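Local coordinates for protein member of s1p family of ribosomal proteins (PDB 5YH1) that probably acts as a nuclease on nucleic acids, with this chain being its DHH-domain part, which holds a manganese ion, at residues A[184-187]-A[188-191]; A[214-217]-A[218-221]. All coordinates share one frame; numbering follows the deposited sequence.

Interaction 1 (A[184-187]-A[188-191]); sequences HVNP and HHVK
His-184 and His-189 meet as a T-shaped pair of rings. The edge of His-189 points at a face of His-184, and the planes stand at 87°. The touching atom is CE1 of His-189, 3.3 Å from ND1 of His-184 and offset toward the rim of that ring. Asp-178 grips both rings, one carboxylate oxygen on His-184 ND1 and the other on His-189 NE2, which probably fixes their rotation.

Polar contacts build the turn that follows. Asn-186 OD1 accepts from His-188 N at 2.9 Å, which makes an Asx turn. The N-H is tilted 30° from the plane of the amide carbonyl. With CG anti to the backbone N (chi1 -172°), the Asn-186 amide swings toward the following residues. OD1 also lies at the edge of the His-188 ring, 3.1 Å from its CD2. The far end of the amide, ND2, donates to His-164 O. With an alanine here, His-188 N and His-164 O would probably lose their partner, and the Asx turn its side-chain bond.

Bonds to two main-chain carbonyls tighten the chain further. Asn-186 O receives His-189 N at 3.2 Å, and the ring of the same histidine adds a weak side-chain bond from ND1. Pro-187 O accepts two N-H groups, Lys-191 N at 2.9 Å and Val-190 N at 3.1 Å.

Side-chain packing joins the turn to its surroundings. Pro-187 lies against His-163, and Val-190 touches helix 32-53.

The whole is an Asx-Pro turn at the C-terminal end of outermost strand 183-185 of the parallel sheet. It sits beside the manganese site of the DHH domain, where His-163 is a metal ligand.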
loop_
_atom_site.group_PDB
_atom_site.type_symbol
_atom_site.label_atom_id
_atom_site.label_comp_id
_atom_site.label_asym_id
_atom_site.label_seq_id
_atom_site.Cartn_x
_atom_site.Cartn_y
_atom_site.Cartn_z
ATOM N N HIS A 184 -28.381 15.181 -7.562
ATOM C CA HIS A 184 -28.400 13.853 -6.989
ATOM C C HIS A 184 -29.473 13.027 -7.707
ATOM O O HIS A 184 -30.666 13.286 -7.557
ATOM C CB HIS A 184 -28.656 13.968 -5.492
ATOM C CG HIS A 184 -28.524 12.679 -4.747
ATOM N ND1 HIS A 184 -28.764 12.582 -3.395
ATOM C CD2 HIS A 184 -28.218 11.430 -5.165
ATOM C CE1 HIS A 184 -28.587 11.332 -3.005
ATOM N NE2 HIS A 184 -28.265 10.611 -4.063
ATOM N N VAL A 185 -29.028 12.075 -8.530
ATOM C CA VAL A 185 -29.910 11.144 -9.229
ATOM C C VAL A 185 -30.013 9.886 -8.377
ATOM O O VAL A 185 -29.029 9.150 -8.212
ATOM C CB VAL A 185 -29.365 10.784 -10.623
ATOM C CG1 VAL A 185 -30.263 9.761 -11.306
ATOM C CG2 VAL A 185 -29.231 12.033 -11.488
ATOM N N ASN A 186 -31.196 9.658 -7.819
ATOM C CA ASN A 186 -31.427 8.547 -6.899
ATOM C C ASN A 186 -32.931 8.208 -6.850
ATOM O O ASN A 186 -33.758 9.084 -6.557
ATOM C CB ASN A 186 -30.891 8.909 -5.512
ATOM C CG ASN A 186 -30.906 7.742 -4.535
ATOM O OD1 ASN A 186 -31.786 6.887 -4.572
ATOM N ND2 ASN A 186 -29.925 7.716 -3.634
ATOM N N PRO A 187 -33.290 6.944 -7.141
ATOM C CA PRO A 187 -34.702 6.534 -7.141
ATOM C C PRO A 187 -35.438 6.765 -5.813
ATOM O O PRO A 187 -36.657 6.936 -5.812
ATOM C CB PRO A 187 -34.633 5.030 -7.450
ATOM C CG PRO A 187 -33.237 4.623 -7.084
ATOM C CD PRO A 187 -32.403 5.807 -7.452
ATOM N N HIS A 188 -34.705 6.764 -4.700
ATOM C CA HIS A 188 -35.303 6.964 -3.379
ATOM C C HIS A 188 -35.999 8.326 -3.213
ATOM O O HIS A 188 -36.831 8.471 -2.344
ATOM C CB HIS A 188 -34.244 6.806 -2.282
ATOM C CG HIS A 188 -33.784 5.397 -2.074
ATOM N ND1 HIS A 188 -34.343 4.567 -1.125
ATOM C CD2 HIS A 188 -32.804 4.674 -2.670
ATOM C CE1 HIS A 188 -33.737 3.394 -1.150
ATOM N NE2 HIS A 188 -32.799 3.432 -2.081
ATOM N N HIS A 189 -35.630 9.317 -4.019
ATOM C CA HIS A 189 -36.259 10.636 -3.969
ATOM C C HIS A 189 -37.695 10.598 -4.479
ATOM O O HIS A 189 -38.545 11.325 -3.982
ATOM C CB HIS A 189 -35.490 11.659 -4.811
ATOM C CG HIS A 189 -34.223 12.134 -4.178
ATOM N ND1 HIS A 189 -32.985 11.721 -4.607
ATOM C CD2 HIS A 189 -34.001 12.987 -3.150
ATOM C CE1 HIS A 189 -32.051 12.298 -3.868
ATOM N NE2 HIS A 189 -32.643 13.070 -2.978
ATOM N N VAL A 190 -37.945 9.773 -5.491
ATOM C CA VAL A 190 -39.257 9.711 -6.123
ATOM C C VAL A 190 -40.060 8.489 -5.697
ATOM O O VAL A 190 -41.255 8.434 -5.940
ATOM C CB VAL A 190 -39.140 9.761 -7.662
ATOM C CG1 VAL A 190 -38.401 11.026 -8.078
ATOM C CG2 VAL A 190 -38.447 8.519 -8.213
ATOM N N LYS A 191 -39.401 7.524 -5.065
ATOM C CA LYS A 191 -40.046 6.309 -4.583
ATOM C C LYS A 191 -39.174 5.696 -3.504
ATOM O O LYS A 191 -38.219 4.982 -3.800
ATOM C CB LYS A 191 -40.236 5.317 -5.738
ATOM C CG LYS A 191 -41.165 4.150 -5.434
ATOM C CD LYS A 191 -40.995 3.046 -6.470
ATOM C CE LYS A 191 -42.305 2.395 -6.879
ATOM N NZ LYS A 191 -43.054 1.879 -5.702
#

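Interaction 2 (A[214-217]-A[218-221]); sequences VEDR and IKHL
Short helix 215-218 ends here, and residues Val-214 to Arg-217 meet Ile-218 to His-220 as the chain turns toward helix 221-229. The helical bond Ile-218 N to Val-214 O measures 3.1 Å. Glu-215 O is held less firmly. It accepts weak bonds from Ile-218 N and from Lys-219 N, the latter at 2.9 Å but poorly angled.

On the buried side, Val-214 CG2 and Ile-218 CD1 touch at 4.0 Å. Ile-218 has CG1 set between its backbone N and carbonyl carbon (chi1 70°). This brings CG1 to 3.5 Å from Val-214 O, back over the preceding turn. Helices 66-86 and 199-210 cover the same isoleucine through Thr-77, Thr-204 and Ala-207.

The helix gives way to a type I beta turn from Ile-218 to Leu-221, closed by Leu-221 N to Ile-218 O at 2.9 Å. This turn joins two consecutive helices within the DHH domain, away from the metal site.

On the outer side, Asp-216 and Lys-219 form a salt bridge, with OD1 of the aspartate 3.0 Å from NZ of the lysine. The two side chains run alongside each other and point the same way. Beyond CG the lysine is fully extended, and its amine comes in from above the carboxylate plane. Lys-219 CB lies 3.2 Å from Glu-215 O. The carboxylate of Glu-215 itself pairs with Arg-208.

The His-220 ring turns an edge to the helix end. CE1 of His-220 is 3.2 Å from Arg-217 O, which lies near the ring plane. The ring's NE2 bonds to Leu-280 O, while the Arg-217 guanidinium reaches Ile-282 O.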
loop_
_atom_site.group_PDB
_atom_site.type_symbol
_atom_site.label_atom_id
_atom_site.label_comp_id
_atom_site.label_asym_id
_atom_site.label_seq_id
_atom_site.Cartn_x
_atom_site.Cartn_y
_atom_site.Cartn_z
ATOM N N VAL A 214 -23.593 6.342 -28.259
ATOM C CA VAL A 214 -23.043 5.111 -27.666
ATOM C C VAL A 214 -24.120 4.126 -27.207
ATOM O O VAL A 214 -23.799 3.070 -26.663
ATOM C CB VAL A 214 -22.047 5.399 -26.510
ATOM C CG1 VAL A 214 -20.928 6.306 -27.000
ATOM C CG2 VAL A 214 -22.739 5.990 -25.290
ATOM N N GLU A 215 -25.389 4.469 -27.442
ATOM C CA GLU A 215 -26.523 3.657 -26.998
ATOM C C GLU A 215 -26.382 2.173 -27.335
ATOM O O GLU A 215 -26.539 1.314 -26.463
ATOM C CB GLU A 215 -27.847 4.202 -27.573
ATOM C CG GLU A 215 -29.038 3.294 -27.295
ATOM C CD GLU A 215 -30.381 3.905 -27.650
ATOM O OE1 GLU A 215 -30.876 4.785 -26.921
ATOM O OE2 GLU A 215 -30.970 3.464 -28.644
ATOM N N ASP A 216 -26.094 1.868 -28.594
ATOM C CA ASP A 216 -26.073 0.472 -29.037
ATOM C C ASP A 216 -24.925 -0.299 -28.388
ATOM O O ASP A 216 -25.049 -1.483 -28.101
ATOM C CB ASP A 216 -25.991 0.380 -30.563
ATOM C CG ASP A 216 -27.312 0.742 -31.257
ATOM O OD1 ASP A 216 -28.377 0.832 -30.605
ATOM O OD2 ASP A 216 -27.284 0.930 -32.483
ATOM N N ARG A 217 -23.819 0.389 -28.139
ATOM C CA ARG A 217 -22.662 -0.216 -27.488
ATOM C C ARG A 217 -22.933 -0.587 -26.026
ATOM O O ARG A 217 -22.482 -1.622 -25.568
ATOM C CB ARG A 217 -21.471 0.743 -27.570
ATOM C CG ARG A 217 -20.158 0.142 -27.112
ATOM C CD ARG A 217 -19.036 1.150 -27.213
ATOM N NE ARG A 217 -18.721 1.462 -28.602
ATOM C CZ ARG A 217 -18.026 0.676 -29.426
ATOM N NH1 ARG A 217 -17.546 -0.500 -29.026
ATOM N NH2 ARG A 217 -17.814 1.074 -30.673
ATOM N N ILE A 218 -23.679 0.244 -25.304
ATOM C CA ILE A 218 -23.843 0.068 -23.852
ATOM C C ILE A 218 -25.222 -0.377 -23.367
ATOM O O ILE A 218 -25.402 -0.581 -22.172
ATOM C CB ILE A 218 -23.484 1.361 -23.080
ATOM C CG1 ILE A 218 -24.515 2.466 -23.309
ATOM C CG2 ILE A 218 -22.098 1.853 -23.464
ATOM C CD1 ILE A 218 -24.292 3.676 -22.436
ATOM N N LYS A 219 -26.195 -0.533 -24.263
ATOM C CA LYS A 219 -27.579 -0.786 -23.821
ATOM C C LYS A 219 -27.786 -2.114 -23.090
ATOM O O LYS A 219 -28.798 -2.292 -22.411
ATOM C CB LYS A 219 -28.578 -0.648 -24.978
ATOM C CG LYS A 219 -28.364 -1.610 -26.127
ATOM C CD LYS A 219 -29.213 -1.197 -27.308
ATOM C CE LYS A 219 -29.025 -2.149 -28.478
ATOM N NZ LYS A 219 -29.783 -1.633 -29.643
ATOM N N HIS A 220 -26.828 -3.031 -23.211
ATOM C CA HIS A 220 -26.826 -4.285 -22.433
ATOM C C HIS A 220 -26.196 -4.196 -21.029
ATOM O O HIS A 220 -26.309 -5.138 -20.229
ATOM C CB HIS A 220 -26.111 -5.379 -23.228
ATOM C CG HIS A 220 -24.627 -5.199 -23.295
ATOM N ND1 HIS A 220 -24.027 -4.230 -24.071
ATOM C CD2 HIS A 220 -23.624 -5.848 -22.662
ATOM C CE1 HIS A 220 -22.718 -4.301 -23.924
ATOM N NE2 HIS A 220 -22.447 -5.276 -23.076
ATOM N N LEU A 221 -25.529 -3.081 -20.722
ATOM C CA LEU A 221 -24.840 -2.930 -19.425
ATOM C C LEU A 221 -25.768 -3.008 -18.228
ATOM O O LEU A 221 -25.422 -3.623 -17.218
ATOM C CB LEU A 221 -24.020 -1.636 -19.385
ATOM C CG LEU A 221 -22.844 -1.562 -20.370
ATOM C CD1 LEU A 221 -21.987 -0.341 -20.088
ATOM C CD2 LEU A 221 -21.980 -2.812 -20.320
#

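From the N terminus, the chain first reaches interaction 1, where it leaves strand 183-185 and closes a tight turn. Helix 199-210 follows. Interaction 2 then closes the step from helix 215-218 into helix 221-229. The two contacts come in series, neither nesting nor crossing, and both are local. Their centres lie 23 Å apart, and their nearest atoms about 14 Å apart, so they do not touch. Interaction 1 ties the edge of the parallel sheet to helix 32-53 and to the loop of His-163. Interaction 2 sits against helices 66-86 and 199-210. The helix that follows it runs on to Asp-229, another manganese ligand.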